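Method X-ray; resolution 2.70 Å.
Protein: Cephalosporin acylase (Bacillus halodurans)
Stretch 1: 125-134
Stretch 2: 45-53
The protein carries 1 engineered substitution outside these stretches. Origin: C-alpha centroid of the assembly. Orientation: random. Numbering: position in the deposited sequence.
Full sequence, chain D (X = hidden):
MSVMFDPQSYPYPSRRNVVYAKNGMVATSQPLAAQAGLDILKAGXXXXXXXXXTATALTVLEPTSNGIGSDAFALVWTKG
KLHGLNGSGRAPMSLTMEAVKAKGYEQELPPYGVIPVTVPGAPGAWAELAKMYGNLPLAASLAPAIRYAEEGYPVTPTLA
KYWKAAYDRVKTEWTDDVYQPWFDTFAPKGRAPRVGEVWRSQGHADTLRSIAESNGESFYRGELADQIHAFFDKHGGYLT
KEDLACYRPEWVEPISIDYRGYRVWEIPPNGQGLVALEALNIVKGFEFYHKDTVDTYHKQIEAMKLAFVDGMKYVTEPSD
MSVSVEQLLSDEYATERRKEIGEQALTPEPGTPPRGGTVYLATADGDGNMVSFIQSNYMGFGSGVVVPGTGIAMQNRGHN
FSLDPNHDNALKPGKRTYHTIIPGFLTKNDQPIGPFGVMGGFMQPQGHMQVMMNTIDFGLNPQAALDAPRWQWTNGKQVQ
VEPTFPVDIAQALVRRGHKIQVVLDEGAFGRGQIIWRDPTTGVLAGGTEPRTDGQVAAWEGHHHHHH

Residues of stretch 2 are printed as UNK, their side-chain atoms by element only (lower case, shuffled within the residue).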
# COMPACT_ATOMS: atom_id res chain seq x y z
N ALA D 125 -15.22 -23.20 -36.82
CA ALA D 125 -14.54 -23.77 -35.66
C ALA D 125 -15.52 -24.25 -34.60
O ALA D 125 -15.29 -25.27 -33.97
CB ALA D 125 -13.57 -22.77 -35.07
N TRP D 126 -16.62 -23.53 -34.43
CA TRP D 126 -17.67 -23.96 -33.51
C TRP D 126 -18.20 -25.32 -33.94
O TRP D 126 -18.17 -26.27 -33.16
CB TRP D 126 -18.83 -22.95 -33.47
CG TRP D 126 -18.47 -21.56 -33.03
CD1 TRP D 126 -17.43 -21.19 -32.23
CD2 TRP D 126 -19.19 -20.35 -33.33
NE1 TRP D 126 -17.44 -19.82 -32.04
CE2 TRP D 126 -18.51 -19.29 -32.70
CE3 TRP D 126 -20.35 -20.07 -34.07
CZ2 TRP D 126 -18.95 -17.96 -32.79
CZ3 TRP D 126 -20.77 -18.75 -34.17
CH2 TRP D 126 -20.07 -17.71 -33.53
N ALA D 127 -18.67 -25.40 -35.18
CA ALA D 127 -19.26 -26.61 -35.74
C ALA D 127 -18.34 -27.84 -35.67
O ALA D 127 -18.77 -28.90 -35.19
CB ALA D 127 -19.70 -26.37 -37.17
N GLU D 128 -17.11 -27.68 -36.14
CA GLU D 128 -16.12 -28.76 -36.10
C GLU D 128 -15.79 -29.22 -34.68
O GLU D 128 -15.54 -30.41 -34.46
CB GLU D 128 -14.83 -28.36 -36.82
CG GLU D 128 -14.71 -28.92 -38.24
CD GLU D 128 -14.33 -30.40 -38.29
OE1 GLU D 128 -13.53 -30.85 -37.45
OE2 GLU D 128 -14.85 -31.10 -39.18
N LEU D 129 -15.79 -28.29 -33.74
CA LEU D 129 -15.54 -28.61 -32.34
C LEU D 129 -16.68 -29.47 -31.80
O LEU D 129 -16.45 -30.43 -31.07
CB LEU D 129 -15.41 -27.33 -31.53
CG LEU D 129 -14.31 -27.16 -30.49
CD1 LEU D 129 -13.17 -28.12 -30.68
CD2 LEU D 129 -13.80 -25.73 -30.56
N ALA D 130 -17.91 -29.11 -32.19
CA ALA D 130 -19.11 -29.81 -31.75
C ALA D 130 -19.17 -31.21 -32.35
O ALA D 130 -19.35 -32.19 -31.62
CB ALA D 130 -20.35 -29.03 -32.14
N LYS D 131 -19.01 -31.27 -33.67
CA LYS D 131 -19.05 -32.53 -34.41
C LYS D 131 -18.03 -33.53 -33.88
O LYS D 131 -18.35 -34.70 -33.68
CB LYS D 131 -18.82 -32.26 -35.91
CG LYS D 131 -18.73 -33.52 -36.80
CD LYS D 131 -19.14 -33.25 -38.26
CE LYS D 131 -17.98 -32.73 -39.13
NZ LYS D 131 -17.08 -33.83 -39.59
N MET D 132 -16.82 -33.07 -33.61
CA MET D 132 -15.74 -33.99 -33.30
C MET D 132 -15.69 -34.42 -31.84
O MET D 132 -15.43 -35.59 -31.56
CB MET D 132 -14.39 -33.42 -33.76
CG MET D 132 -13.36 -34.48 -34.16
SD MET D 132 -13.30 -34.87 -35.93
CE MET D 132 -14.68 -36.00 -36.13
N TYR D 133 -15.93 -33.50 -30.92
CA TYR D 133 -15.72 -33.80 -29.49
C TYR D 133 -16.84 -33.37 -28.55
O TYR D 133 -16.73 -33.57 -27.34
CB TYR D 133 -14.39 -33.22 -28.99
CG TYR D 133 -13.19 -33.71 -29.76
CD1 TYR D 133 -12.76 -35.03 -29.64
CD2 TYR D 133 -12.49 -32.86 -30.63
CE1 TYR D 133 -11.67 -35.50 -30.35
CE2 TYR D 133 -11.39 -33.32 -31.34
CZ TYR D 133 -10.99 -34.64 -31.20
OH TYR D 133 -9.90 -35.09 -31.92
N GLY D 134 -17.91 -32.79 -29.08
CA GLY D 134 -19.05 -32.39 -28.24
C GLY D 134 -20.12 -33.46 -28.11
O GLY D 134 -20.18 -34.38 -28.91
N UNK D 45 -23.97 -31.51 -21.50
CA UNK D 45 -22.82 -31.13 -22.33
C UNK D 45 -21.50 -31.31 -21.61
O UNK D 45 -21.46 -31.28 -20.39
N UNK D 46 -20.44 -31.52 -22.38
CA UNK D 46 -19.10 -31.63 -21.82
C UNK D 46 -18.36 -30.30 -21.98
O UNK D 46 -18.94 -29.32 -22.44
o UNK D 46 -18.04 -31.65 -24.55
c UNK D 46 -18.32 -32.81 -22.44
c UNK D 46 -18.21 -32.72 -23.97
n UNK D 46 -18.29 -33.88 -24.61
N UNK D 47 -17.08 -30.27 -21.62
CA UNK D 47 -16.29 -29.04 -21.61
C UNK D 47 -16.23 -28.37 -22.98
O UNK D 47 -16.21 -27.14 -23.07
c UNK D 47 -14.90 -29.32 -21.07
N UNK D 48 -16.21 -29.18 -24.04
CA UNK D 48 -16.19 -28.68 -25.41
C UNK D 48 -17.52 -27.98 -25.71
O UNK D 48 -17.54 -26.83 -26.18
c UNK D 48 -16.14 -29.32 -27.86
c UNK D 48 -14.39 -31.59 -25.41
c UNK D 48 -15.93 -29.81 -26.44
c UNK D 48 -14.51 -30.36 -26.30
N UNK D 49 -18.62 -28.67 -25.43
CA UNK D 49 -19.94 -28.08 -25.60
C UNK D 49 -19.99 -26.74 -24.89
O UNK D 49 -20.34 -25.73 -25.50
c UNK D 49 -21.21 -30.25 -25.89
o UNK D 49 -21.47 -30.12 -27.11
c UNK D 49 -21.02 -29.00 -25.05
o UNK D 49 -21.14 -31.35 -25.31
N UNK D 50 -19.60 -26.74 -23.61
CA UNK D 50 -19.59 -25.52 -22.78
C UNK D 50 -18.75 -24.39 -23.37
O UNK D 50 -19.13 -23.22 -23.28
c UNK D 50 -19.13 -25.84 -21.36
N UNK D 51 -17.62 -24.74 -23.98
CA UNK D 51 -16.74 -23.78 -24.60
C UNK D 51 -17.46 -23.09 -25.75
O UNK D 51 -17.43 -21.87 -25.86
c UNK D 51 -15.49 -24.47 -25.08
N UNK D 52 -18.13 -23.88 -26.58
CA UNK D 52 -18.91 -23.36 -27.71
C UNK D 52 -20.06 -22.50 -27.18
O UNK D 52 -20.31 -21.43 -27.69
c UNK D 52 -18.24 -25.29 -29.19
c UNK D 52 -19.42 -24.50 -28.62
c UNK D 52 -18.62 -26.67 -29.73
c UNK D 52 -20.24 -23.95 -29.77
N UNK D 53 -20.72 -22.96 -26.13
CA UNK D 53 -21.79 -22.18 -25.52
C UNK D 53 -21.32 -20.79 -25.13
O UNK D 53 -21.91 -19.78 -25.50
c UNK D 53 -22.35 -22.90 -24.31

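Position 45 has no atoms beyond the backbone, and nothing of it touches stretch 1. An ideal CB here would lie 3.0 Å from the CB of position 49, so the site is crowded from within its own segment. It is Gly 45.

Position 46 carries two carbons, the second bonded to one oxygen and one nitrogen: a carboxamide, one carbon from CA. The nitrogen lies 3.2 Å from Tyr 133 O. The residue is Asn 46, with chi1 at 57° (p). Its ND2 donates to Tyr 133 O with an N-H...O angle of 142°, while its OD1 faces its own helix as an N-cap, accepting from the backbone N of position 49 at 3.2 Å (170°) and, weakly, from that of position 48 at 3.1 Å (124°).

Position 47 has one side-chain carbon, directed sideways and 7.8 Å from stretch 1. It is Ala 47.

Position 48 has four carbons, forked at the first, with one arm two carbons long; the one-carbon arm lies 3.4 Å from Leu 129 O. This is Ile 48, its CB pointing toward stretch 1. CG2, that shorter arm, is also 3.9 Å from Leu 129 CG, and CG1 lies 3.9 Å from Tyr 133 CB.

Position 49 shows two carbons, the second bearing two oxygens, a carboxylate; one oxygen sits 3.5 Å from Gly 134 CA. It is Asp 49. OD2 accepts from Asn 46 N at 3.0 Å (164°), closing a reciprocal pair with the cap. The oxygen near Gly 134 is OD1; an ideal CB on Gly 134 would fall 2.7 Å from Asp 49 OD1, a clash that the glycine avoids.

Positions 50 and 51 each hold one carbon, neither in contact with stretch 1: Ala 50 and Ala 51.

Position 52 repeats the four-carbon fork, and the end of its longer arm lies 3.5 Å from Trp 126 O. It is Ile 52, with chi1 m and chi2 t. Its CB points sideways, but the side chain's end comes nearer. CD1 also reaches Leu 129 CB at 3.7 Å and Ala 130 CB at 3.8 Å, while CG2 meets Trp 126 CB at 4.1 Å.

Position 53 has one carbon, out of reach of stretch 1: Ala 53.

The helices run nearly antiparallel, at 163°, and their axes approach to 9.5 Å; the two stretches together bury 383 Å², both sides summed. Ile 48 and Ile 52, one turn apart, supply most of stretch 2's covered area, packing against Trp 126, Leu 129, Ala 130 and Tyr 133. At the Tyr 133 end, opposite the Trp 126–Ile 52 end, Asn 46 joins the two segments beside Ile 48 through the single cross-stretch hydrogen bond, and the same side chain caps its helix.

Stretch 2 (45-53) GNAIDAAIA
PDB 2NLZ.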